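Local coordinates for protein soluble lytic murein transglycosylase (Pseudomonas aeruginosa, PDB 5OHU) that cleaves the glycan strands of peptidoglycan, acting as a lytic transglycosylase in both exolytic and endolytic turnover of the cell wall, at residues A[114-119]-A[130-135]; A[236-241]-A[267-272]; A[569-574]-A[596-601]. All coordinates share one frame; numbering follows the deposited sequence.

Overall arrangement
The three contacts follow one another along a chain that is mostly helical, with very little strand, each closing before the next opens. Contact 1 joins helices 112-118 and 126-138, and contact 2 sets helix 235-251 against the loop that leads into helix 271-287; both belong to the long succession of helices that precedes the catalytic domain in Slt enzymes. Contact 3 pairs helices 569-578 and 595-600 in the lysozyme-like transglycosylase domain. Their centres lie about 39 Å (1 and 2), about 40 Å (2 and 3) and about 51 Å (1 and 3) apart, with contacts 1 and 3 on opposite sides of the chain's centre. None touches another: each joins neighbouring elements within its own part of a large chain.

Contact 1 of 3, residues A[114-119]-A[130-135]; sequences TFVNYY and CLYGQY. With PO4 (phosphate ion), chain F.
Tyr119 and Tyr132 form an offset stack at the meeting of two helices of the alpha-helical superhelix known from Slt enzymes, with centroids 4.5 Å apart and planes turned 22° against each other. Helix 112-118 has just ended where Tyr119 begins, and its last turns cross helix 126-138. With no hydrogen bond between the segments, aromatic and aliphatic surfaces carry the contact.

Tyr132 can be followed outward. Its CB lies over one face of the Tyr119 ring, 3.8 Å from the ring centroid, in a CH-pi contact. CG stands anti to the backbone N (chi1 -176°) and meets Tyr119 CE2 at 3.3 Å, where the overlap of the two rings is closest. CD1 and CD2 stay close to Tyr119, CD1 near its CD2 and CD2 near its CE2, and farther out Val116 CG1 lies at the ring edge beside CE1, near the ring plane. At the tip, OH donates a hydrogen bond of 2.8 Å to O1 of a phosphate ion, probably taken up from the crystallisation liquor. A tyrosine suits this partly exposed place because its flat carbon face packs inward while its hydroxyl reaches a polar group. The hydroxyl of Tyr119 is likewise engaged, with Asp129.

Phe115, an apolar ring for a buried place, brings CZ to within 3.6 Å of Leu131 CB, the two side chains crossing at about a right angle, and Leu103 of helix 95-108 packs on it too. Cys130, on helix 126-138, is joined by a disulfide to Cys163 of helix 161-172. Val116, small and branched, sets chiefly one methyl, CG1, against the Tyr135 ring: it stands 3.3 Å from the centroid and only 3° from the normal, nearly equidistant from all six carbons.

Contact 2 of 3, residues A[236-241]-A[267-272]; sequences ATADVV and LPFSSD. With PO4 (phosphate ion), chain G.
Ala238 and Phe269 meet where a loop runs across helix 235-251 before entering helix 271-287, in the helical superhelix of the protein. Apolar contacts dominate. Leu267 sends CD1 to Val241 CG2 at 3.6 Å, and its other methyl, CD2, approaches Thr237 CG2. Val241 uses its second branch on Phe269: CG1, anti to the backbone N (chi1 165°), lies in the plane of the phenyl ring at its edge, 3.8 Å from CZ. The two methyls of one valine thus serve two partners, an advantage of beta-branching on a buried helix face. Ala238, with nothing beyond CB, allows the loop to come close, its CB being 3.9 Å from Phe269 CD1. Within the loop itself, Leu267 CB packs over one phenyl face. Tyr263 of helix 253-263 touches both Val241 and Phe269.

Backbone groups join in at the same ring. Ala238 O lies at the edge of the phenyl ring, near its plane, 3.3 Å from Phe269 CE1. Pro268 centres an inverse gamma turn, closed by Phe269 N bonding to Leu267 O, which bends the chain between the two large apolar residues.

Polar contacts lie to one side. Ser270 is the N-cap of helix 271-287, and a serine suits the place because its OG both caps a backbone N of the first turn and donates to O4 of a phosphate ion, probably from the crystallisation liquor, at 2.8 Å. Asp239 is held by Lys186 in a salt bridge and by Trp182 in a hydrogen bond.

No hydrogen bond links the segments, so the chemistry implies adhesion through burial of hydrocarbon and complementary shape, while the polar side chains of Ser270 and Asp239 find their partners outside the interface.

Contact 3 of 3, residues A[569-574]-A[596-601]; sequences RVLASA and DVWIET
Val570 meets Ile599 and Trp598 where helix 569-578 packs beside helix 595-600 in the lysozyme-like transglycosylase domain; the axes of the segments 569-574 and 596-600 run nearly parallel, 13° apart. Val570 CG1, anti to the backbone N (chi1 -177°), meets Ile599 CG1 at 3.6 Å and also approaches Trp598 CZ3. A compact apolar side chain suits this buried place, CG1 alone reaching both neighbours.

Leu571 comes next and reaches farther. Its CD2 sits over one face of the six-membered ring of Trp598, 3.8 Å from the centroid and 15° off the normal, a CH-pi contact. Ser573, turned elsewhere, bonds from OG to Arg569 O at 2.7 Å; that carbonyl also accepts Ser573 N from the opposite face of its plane, and Trp495 bonds to the same hydroxyl.

Ala574, small enough for the next turn to stay near, places CB in the plane of the indole at its edge, 3.8 Å from CH2. Val583 of helix 580-586 touches Leu571, Ala574 and Trp598 alike.

The one polar atom of the indole, NE1, bonds to Trp586 O, so Trp598 can offer hydrocarbon and pi surface to the buried interface without leaving its N-H unsatisfied.

Contact 1 of 3, residues A[114-119]-A[130-135]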
loop_
_atom_site.group_PDB
_atom_site.type_symbol
_atom_site.label_atom_id
_atom_site.label_comp_id
_atom_site.label_asym_id
_atom_site.label_seq_id
_atom_site.Cartn_x
_atom_site.Cartn_y
_atom_site.Cartn_z
ATOM N N THR A 114 5.959 -16.879 -32.554
ATOM C CA THR A 114 5.657 -17.518 -31.280
ATOM C C THR A 114 5.726 -16.519 -30.127
ATOM O O THR A 114 4.936 -16.599 -29.185
ATOM C CB THR A 114 6.629 -18.674 -31.044
ATOM O OG1 THR A 114 6.674 -19.502 -32.215
ATOM C CG2 THR A 114 6.193 -19.498 -29.851
ATOM N N PHE A 115 6.672 -15.584 -30.185
ATOM C CA PHE A 115 6.744 -14.537 -29.171
ATOM C C PHE A 115 5.420 -13.784 -29.060
ATOM O O PHE A 115 4.864 -13.664 -27.965
ATOM C CB PHE A 115 7.882 -13.569 -29.485
ATOM C CG PHE A 115 8.010 -12.440 -28.495
ATOM C CD1 PHE A 115 7.321 -11.255 -28.680
ATOM C CD2 PHE A 115 8.849 -12.555 -27.400
ATOM C CE1 PHE A 115 7.431 -10.208 -27.761
ATOM C CE2 PHE A 115 8.971 -11.529 -26.483
ATOM C CZ PHE A 115 8.270 -10.341 -26.666
ATOM N N VAL A 116 4.895 -13.273 -30.184
ATOM C CA VAL A 116 3.689 -12.462 -30.065
ATOM C C VAL A 116 2.477 -13.301 -29.722
ATOM O O VAL A 116 1.511 -12.769 -29.171
ATOM C CB VAL A 116 3.368 -11.598 -31.305
ATOM C CG1 VAL A 116 4.408 -10.513 -31.486
ATOM C CG2 VAL A 116 3.152 -12.433 -32.584
ATOM N N ASN A 117 2.485 -14.594 -30.018
ATOM C CA ASN A 117 1.348 -15.400 -29.602
ATOM C C ASN A 117 1.262 -15.473 -28.085
ATOM O O ASN A 117 0.175 -15.656 -27.534
ATOM C CB ASN A 117 1.439 -16.812 -30.187
ATOM C CG ASN A 117 1.040 -16.870 -31.645
ATOM O OD1 ASN A 117 0.532 -15.894 -32.203
ATOM N ND2 ASN A 117 1.244 -18.031 -32.270
ATOM N N TYR A 118 2.392 -15.345 -27.398
ATOM C CA TYR A 118 2.430 -15.535 -25.958
ATOM C C TYR A 118 2.806 -14.306 -25.157
ATOM O O TYR A 118 2.726 -14.364 -23.924
ATOM C CB TYR A 118 3.392 -16.678 -25.596
ATOM C CG TYR A 118 2.765 -17.993 -25.936
ATOM C CD1 TYR A 118 1.919 -18.624 -25.044
ATOM C CD2 TYR A 118 2.951 -18.557 -27.185
ATOM C CE1 TYR A 118 1.314 -19.807 -25.371
ATOM C CE2 TYR A 118 2.349 -19.733 -27.520
ATOM C CZ TYR A 118 1.539 -20.363 -26.605
ATOM O OH TYR A 118 0.934 -21.544 -26.944
ATOM N N TYR A 119 3.183 -13.201 -25.802
ATOM C CA TYR A 119 3.493 -11.983 -25.067
ATOM C C TYR A 119 2.251 -11.441 -24.368
ATOM O O TYR A 119 1.245 -11.143 -25.014
ATOM C CB TYR A 119 4.069 -10.924 -25.997
ATOM C CG TYR A 119 4.086 -9.567 -25.351
ATOM C CD1 TYR A 119 4.851 -9.332 -24.225
ATOM C CD2 TYR A 119 3.306 -8.532 -25.839
ATOM C CE1 TYR A 119 4.846 -8.107 -23.604
ATOM C CE2 TYR A 119 3.301 -7.290 -25.222
ATOM C CZ TYR A 119 4.071 -7.083 -24.110
ATOM O OH TYR A 119 4.084 -5.845 -23.492
ATOM N N CYS A 130 9.638 -4.163 -23.881
ATOM C CA CYS A 130 10.642 -3.626 -24.799
ATOM C C CYS A 130 10.877 -4.550 -25.981
ATOM O O CYS A 130 10.962 -4.081 -27.125
ATOM C CB CYS A 130 11.929 -3.349 -24.038
ATOM S SG CYS A 130 11.668 -1.817 -23.087
ATOM N N LEU A 131 10.950 -5.867 -25.735
ATOM C CA LEU A 131 11.015 -6.815 -26.841
ATOM C C LEU A 131 9.795 -6.674 -27.742
ATOM O O LEU A 131 9.903 -6.792 -28.965
ATOM C CB LEU A 131 11.133 -8.237 -26.294
ATOM C CG LEU A 131 12.469 -8.500 -25.588
ATOM C CD1 LEU A 131 12.457 -9.834 -24.862
ATOM C CD2 LEU A 131 13.576 -8.466 -26.616
ATOM N N TYR A 132 8.621 -6.400 -27.158
ATOM C CA TYR A 132 7.428 -6.237 -27.988
ATOM C C TYR A 132 7.521 -4.986 -28.849
ATOM O O TYR A 132 7.133 -5.005 -30.026
ATOM C CB TYR A 132 6.174 -6.196 -27.117
ATOM C CG TYR A 132 4.892 -6.136 -27.905
ATOM C CD1 TYR A 132 4.539 -7.165 -28.790
ATOM C CD2 TYR A 132 4.026 -5.045 -27.766
ATOM C CE1 TYR A 132 3.348 -7.110 -29.517
ATOM C CE2 TYR A 132 2.829 -4.974 -28.473
ATOM C CZ TYR A 132 2.492 -6.006 -29.340
ATOM O OH TYR A 132 1.308 -5.919 -30.035
ATOM N N GLY A 133 8.029 -3.888 -28.283
ATOM C CA GLY A 133 8.298 -2.713 -29.101
ATOM C C GLY A 133 9.230 -3.011 -30.263
ATOM O O GLY A 133 9.007 -2.550 -31.386
ATOM N N GLN A 134 10.283 -3.794 -30.012
ATOM C CA GLN A 134 11.164 -4.217 -31.098
ATOM C C GLN A 134 10.383 -4.976 -32.163
ATOM O O GLN A 134 10.560 -4.744 -33.367
ATOM C CB GLN A 134 12.308 -5.089 -30.564
ATOM C CG GLN A 134 13.353 -4.348 -29.721
ATOM C CD GLN A 134 14.437 -5.271 -29.150
ATOM O OE1 GLN A 134 14.810 -5.155 -27.980
ATOM N NE2 GLN A 134 14.931 -6.199 -29.970
ATOM N N TYR A 135 9.507 -5.883 -31.740
ATOM C CA TYR A 135 8.683 -6.593 -32.710
ATOM C C TYR A 135 7.871 -5.614 -33.555
ATOM O O TYR A 135 7.760 -5.771 -34.778
ATOM C CB TYR A 135 7.750 -7.573 -32.003
ATOM C CG TYR A 135 6.669 -8.102 -32.918
ATOM C CD1 TYR A 135 6.898 -9.227 -33.708
ATOM C CD2 TYR A 135 5.441 -7.468 -33.020
ATOM C CE1 TYR A 135 5.935 -9.702 -34.557
ATOM C CE2 TYR A 135 4.458 -7.944 -33.867
ATOM C CZ TYR A 135 4.718 -9.051 -34.633
ATOM O OH TYR A 135 3.764 -9.555 -35.477
HETATM P P PO4 F . 0.039 -8.070 -33.260
HETATM O O1 PO4 F . 1.029 -7.299 -32.420
HETATM O O2 PO4 F . 0.767 -8.990 -34.212
HETATM O O3 PO4 F . -0.818 -7.112 -34.059
HETATM O O4 PO4 F . -0.838 -8.876 -32.331
#

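Contact 2 of 3, residues A[236-241]-A[267-272]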
loop_
_atom_site.group_PDB
_atom_site.type_symbol
_atom_site.label_atom_id
_atom_site.label_comp_id
_atom_site.label_asym_id
_atom_site.label_seq_id
_atom_site.Cartn_x
_atom_site.Cartn_y
_atom_site.Cartn_z
ATOM N N ALA A 236 13.250 25.978 -20.049
ATOM C CA ALA A 236 14.180 25.119 -19.333
ATOM C C ALA A 236 14.372 25.615 -17.905
ATOM O O ALA A 236 14.249 24.847 -16.942
ATOM C CB ALA A 236 15.519 25.060 -20.072
ATOM N N THR A 237 14.641 26.909 -17.750
ATOM C CA THR A 237 14.830 27.468 -16.421
ATOM C C THR A 237 13.554 27.345 -15.590
ATOM O O THR A 237 13.610 27.035 -14.392
ATOM C CB THR A 237 15.302 28.914 -16.552
ATOM O OG1 THR A 237 16.531 28.926 -17.305
ATOM C CG2 THR A 237 15.548 29.547 -15.191
ATOM N N ALA A 238 12.389 27.516 -16.220
ATOM C CA ALA A 238 11.134 27.321 -15.503
ATOM C C ALA A 238 10.956 25.878 -15.065
ATOM O O ALA A 238 10.414 25.626 -13.986
ATOM C CB ALA A 238 9.945 27.748 -16.370
ATOM N N ASP A 239 11.388 24.920 -15.892
ATOM C CA ASP A 239 11.356 23.516 -15.487
ATOM C C ASP A 239 12.302 23.257 -14.323
ATOM O O ASP A 239 11.945 22.565 -13.363
ATOM C CB ASP A 239 11.723 22.626 -16.675
ATOM C CG ASP A 239 10.510 22.135 -17.432
ATOM O OD1 ASP A 239 9.461 21.901 -16.800
ATOM O OD2 ASP A 239 10.609 21.994 -18.667
ATOM N N VAL A 240 13.515 23.802 -14.384
ATOM C CA VAL A 240 14.438 23.642 -13.265
ATOM C C VAL A 240 13.806 24.160 -11.983
ATOM O O VAL A 240 13.759 23.463 -10.963
ATOM C CB VAL A 240 15.772 24.342 -13.562
ATOM C CG1 VAL A 240 16.635 24.366 -12.300
ATOM C CG2 VAL A 240 16.475 23.589 -14.686
ATOM N N VAL A 241 13.278 25.382 -12.033
ATOM C CA VAL A 241 12.754 26.020 -10.833
ATOM C C VAL A 241 11.525 25.279 -10.326
ATOM O O VAL A 241 11.379 25.050 -9.119
ATOM C CB VAL A 241 12.477 27.506 -11.122
ATOM C CG1 VAL A 241 11.601 28.119 -10.042
ATOM C CG2 VAL A 241 13.808 28.245 -11.240
ATOM N N LEU A 267 9.330 33.952 -14.680
ATOM C CA LEU A 267 9.680 32.787 -15.479
ATOM C C LEU A 267 8.448 32.250 -16.195
ATOM O O LEU A 267 7.351 32.252 -15.625
ATOM C CB LEU A 267 10.287 31.683 -14.606
ATOM C CG LEU A 267 11.641 32.031 -13.993
ATOM C CD1 LEU A 267 12.171 30.866 -13.162
ATOM C CD2 LEU A 267 12.627 32.413 -15.090
ATOM N N PRO A 268 8.585 31.821 -17.321
ATOM C CA PRO A 268 7.417 31.407 -18.123
ATOM C C PRO A 268 6.935 30.001 -17.788
ATOM O O PRO A 268 7.005 29.067 -18.592
ATOM C CB PRO A 268 7.958 31.504 -19.550
ATOM C CG PRO A 268 9.398 31.070 -19.386
ATOM C CD PRO A 268 9.834 31.754 -18.102
ATOM N N PHE A 269 6.433 29.830 -16.571
ATOM C CA PHE A 269 5.805 28.570 -16.207
ATOM C C PHE A 269 4.607 28.308 -17.105
ATOM O O PHE A 269 3.817 29.209 -17.380
ATOM C CB PHE A 269 5.327 28.604 -14.753
ATOM C CG PHE A 269 6.418 28.737 -13.752
ATOM C CD1 PHE A 269 7.306 27.702 -13.535
ATOM C CD2 PHE A 269 6.529 29.884 -12.985
ATOM C CE1 PHE A 269 8.309 27.815 -12.589
ATOM C CE2 PHE A 269 7.533 30.011 -12.038
ATOM C CZ PHE A 269 8.420 28.974 -11.837
ATOM N N SER A 270 4.456 27.062 -17.543
ATOM C CA SER A 270 3.211 26.673 -18.187
ATOM C C SER A 270 2.080 26.663 -17.163
ATOM O O SER A 270 2.300 26.563 -15.952
ATOM C CB SER A 270 3.325 25.293 -18.844
ATOM O OG SER A 270 3.503 24.259 -17.891
ATOM N N SER A 271 0.853 26.788 -17.668
ATOM C CA SER A 271 -0.310 26.725 -16.793
ATOM C C SER A 271 -0.329 25.432 -15.985
ATOM O O SER A 271 -0.759 25.429 -14.824
ATOM C CB SER A 271 -1.585 26.869 -17.622
ATOM O OG SER A 271 -2.524 27.706 -16.968
ATOM N N ASP A 272 0.172 24.339 -16.570
ATOM C CA ASP A 272 0.148 23.043 -15.903
ATOM C C ASP A 272 1.163 22.978 -14.770
ATOM O O ASP A 272 0.844 22.511 -13.669
ATOM C CB ASP A 272 0.415 21.931 -16.915
ATOM C CG ASP A 272 -0.520 22.001 -18.105
ATOM O OD1 ASP A 272 -1.744 22.129 -17.892
ATOM O OD2 ASP A 272 -0.026 21.941 -19.254
HETATM P P PO4 G . 5.280 20.594 -18.497
HETATM O O1 PO4 G . 6.774 20.806 -18.416
HETATM O O2 PO4 G . 4.763 20.157 -17.147
HETATM O O3 PO4 G . 4.983 19.527 -19.526
HETATM O O4 PO4 G . 4.603 21.886 -18.892
#

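Contact 3 of 3, residues A[569-574]-A[596-601]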
loop_
_atom_site.group_PDB
_atom_site.type_symbol
_atom_site.label_atom_id
_atom_site.label_comp_id
_atom_site.label_asym_id
_atom_site.label_seq_id
_atom_site.Cartn_x
_atom_site.Cartn_y
_atom_site.Cartn_z
ATOM N N ARG A 569 -5.614 6.306 24.419
ATOM C CA ARG A 569 -5.411 5.255 23.420
ATOM C C ARG A 569 -5.294 5.827 22.015
ATOM O O ARG A 569 -4.621 5.235 21.160
ATOM C CB ARG A 569 -6.567 4.241 23.470
ATOM C CG ARG A 569 -6.589 3.242 24.646
ATOM C CD ARG A 569 -7.955 2.522 24.645
ATOM N NE ARG A 569 -9.019 3.431 24.190
ATOM C CZ ARG A 569 -9.918 3.137 23.265
ATOM N NH1 ARG A 569 -9.852 1.966 22.633
ATOM N NH2 ARG A 569 -10.828 4.050 22.931
ATOM N N VAL A 570 -5.968 6.944 21.741
ATOM C CA VAL A 570 -5.848 7.584 20.432
ATOM C C VAL A 570 -4.406 8.004 20.170
ATOM O O VAL A 570 -3.824 7.694 19.123
ATOM C CB VAL A 570 -6.792 8.792 20.331
ATOM C CG1 VAL A 570 -6.701 9.399 18.935
ATOM C CG2 VAL A 570 -8.230 8.387 20.653
ATOM N N LEU A 571 -3.820 8.743 21.108
ATOM C CA LEU A 571 -2.446 9.188 20.935
ATOM C C LEU A 571 -1.475 8.013 20.982
ATOM O O LEU A 571 -0.550 7.923 20.166
ATOM C CB LEU A 571 -2.106 10.208 22.014
ATOM C CG LEU A 571 -3.028 11.424 22.021
ATOM C CD1 LEU A 571 -2.747 12.292 23.258
ATOM C CD2 LEU A 571 -2.824 12.226 20.739
ATOM N N ALA A 572 -1.667 7.105 21.944
ATOM C CA ALA A 572 -0.745 5.981 22.077
ATOM C C ALA A 572 -0.780 5.084 20.839
ATOM O O ALA A 572 0.261 4.580 20.405
ATOM C CB ALA A 572 -1.068 5.180 23.335
ATOM N N SER A 573 -1.964 4.881 20.253
ATOM C CA SER A 573 -2.049 4.083 19.034
ATOM C C SER A 573 -1.279 4.754 17.913
ATOM O O SER A 573 -0.529 4.093 17.174
ATOM C CB SER A 573 -3.510 3.863 18.616
ATOM O OG SER A 573 -4.199 3.109 19.600
ATOM N N ALA A 574 -1.458 6.071 17.771
ATOM C CA ALA A 574 -0.725 6.817 16.752
ATOM C C ALA A 574 0.777 6.697 16.975
ATOM O O ALA A 574 1.548 6.528 16.023
ATOM C CB ALA A 574 -1.164 8.285 16.756
ATOM N N ASP A 596 -11.965 13.614 17.234
ATOM C CA ASP A 596 -12.239 13.237 15.850
ATOM C C ASP A 596 -11.589 14.210 14.860
ATOM O O ASP A 596 -11.119 13.783 13.796
ATOM C CB ASP A 596 -13.753 13.103 15.613
ATOM C CG ASP A 596 -14.527 14.360 15.969
ATOM O OD1 ASP A 596 -13.929 15.313 16.505
ATOM O OD2 ASP A 596 -15.751 14.396 15.714
ATOM N N VAL A 597 -11.509 15.500 15.204
ATOM C CA VAL A 597 -10.748 16.437 14.384
ATOM C C VAL A 597 -9.268 16.054 14.365
ATOM O O VAL A 597 -8.618 16.056 13.310
ATOM C CB VAL A 597 -10.946 17.883 14.883
ATOM C CG1 VAL A 597 -9.981 18.844 14.132
ATOM C CG2 VAL A 597 -12.383 18.339 14.702
ATOM N N TRP A 598 -8.705 15.747 15.535
ATOM C CA TRP A 598 -7.283 15.405 15.589
ATOM C C TRP A 598 -6.975 14.200 14.717
ATOM O O TRP A 598 -6.007 14.214 13.950
ATOM C CB TRP A 598 -6.831 15.132 17.023
ATOM C CG TRP A 598 -5.325 14.959 17.079
ATOM C CD1 TRP A 598 -4.387 15.960 17.126
ATOM C CD2 TRP A 598 -4.586 13.722 17.057
ATOM N NE1 TRP A 598 -3.115 15.419 17.146
ATOM C CE2 TRP A 598 -3.215 14.051 17.117
ATOM C CE3 TRP A 598 -4.954 12.374 17.027
ATOM C CZ2 TRP A 598 -2.218 13.083 17.129
ATOM C CZ3 TRP A 598 -3.956 11.410 17.036
ATOM C CH2 TRP A 598 -2.605 11.773 17.081
ATOM N N ILE A 599 -7.798 13.151 14.809
ATOM C CA ILE A 599 -7.575 11.961 13.993
ATOM C C ILE A 599 -7.681 12.309 12.522
ATOM O O ILE A 599 -6.838 11.910 11.708
ATOM C CB ILE A 599 -8.569 10.845 14.365
ATOM C CG1 ILE A 599 -8.185 10.209 15.702
ATOM C CG2 ILE A 599 -8.517 9.751 13.311
ATOM C CD1 ILE A 599 -9.391 9.673 16.458
ATOM N N GLU A 600 -8.724 13.058 12.162
ATOM C CA GLU A 600 -8.964 13.379 10.764
ATOM C C GLU A 600 -7.818 14.183 10.165
ATOM O O GLU A 600 -7.565 14.095 8.955
ATOM C CB GLU A 600 -10.262 14.169 10.612
ATOM C CG GLU A 600 -10.751 14.190 9.185
ATOM C CD GLU A 600 -10.904 12.790 8.631
ATOM O OE1 GLU A 600 -11.639 11.983 9.283
ATOM O OE2 GLU A 600 -10.248 12.486 7.595
ATOM N N THR A 601 -7.115 14.972 10.984
ATOM C CA THR A 601 -6.080 15.865 10.479
ATOM C C THR A 601 -4.684 15.333 10.749
ATOM O O THR A 601 -3.715 16.091 10.664
ATOM C CB THR A 601 -6.228 17.278 11.056
ATOM O OG1 THR A 601 -6.095 17.242 12.484
ATOM C CG2 THR A 601 -7.605 17.884 10.694
#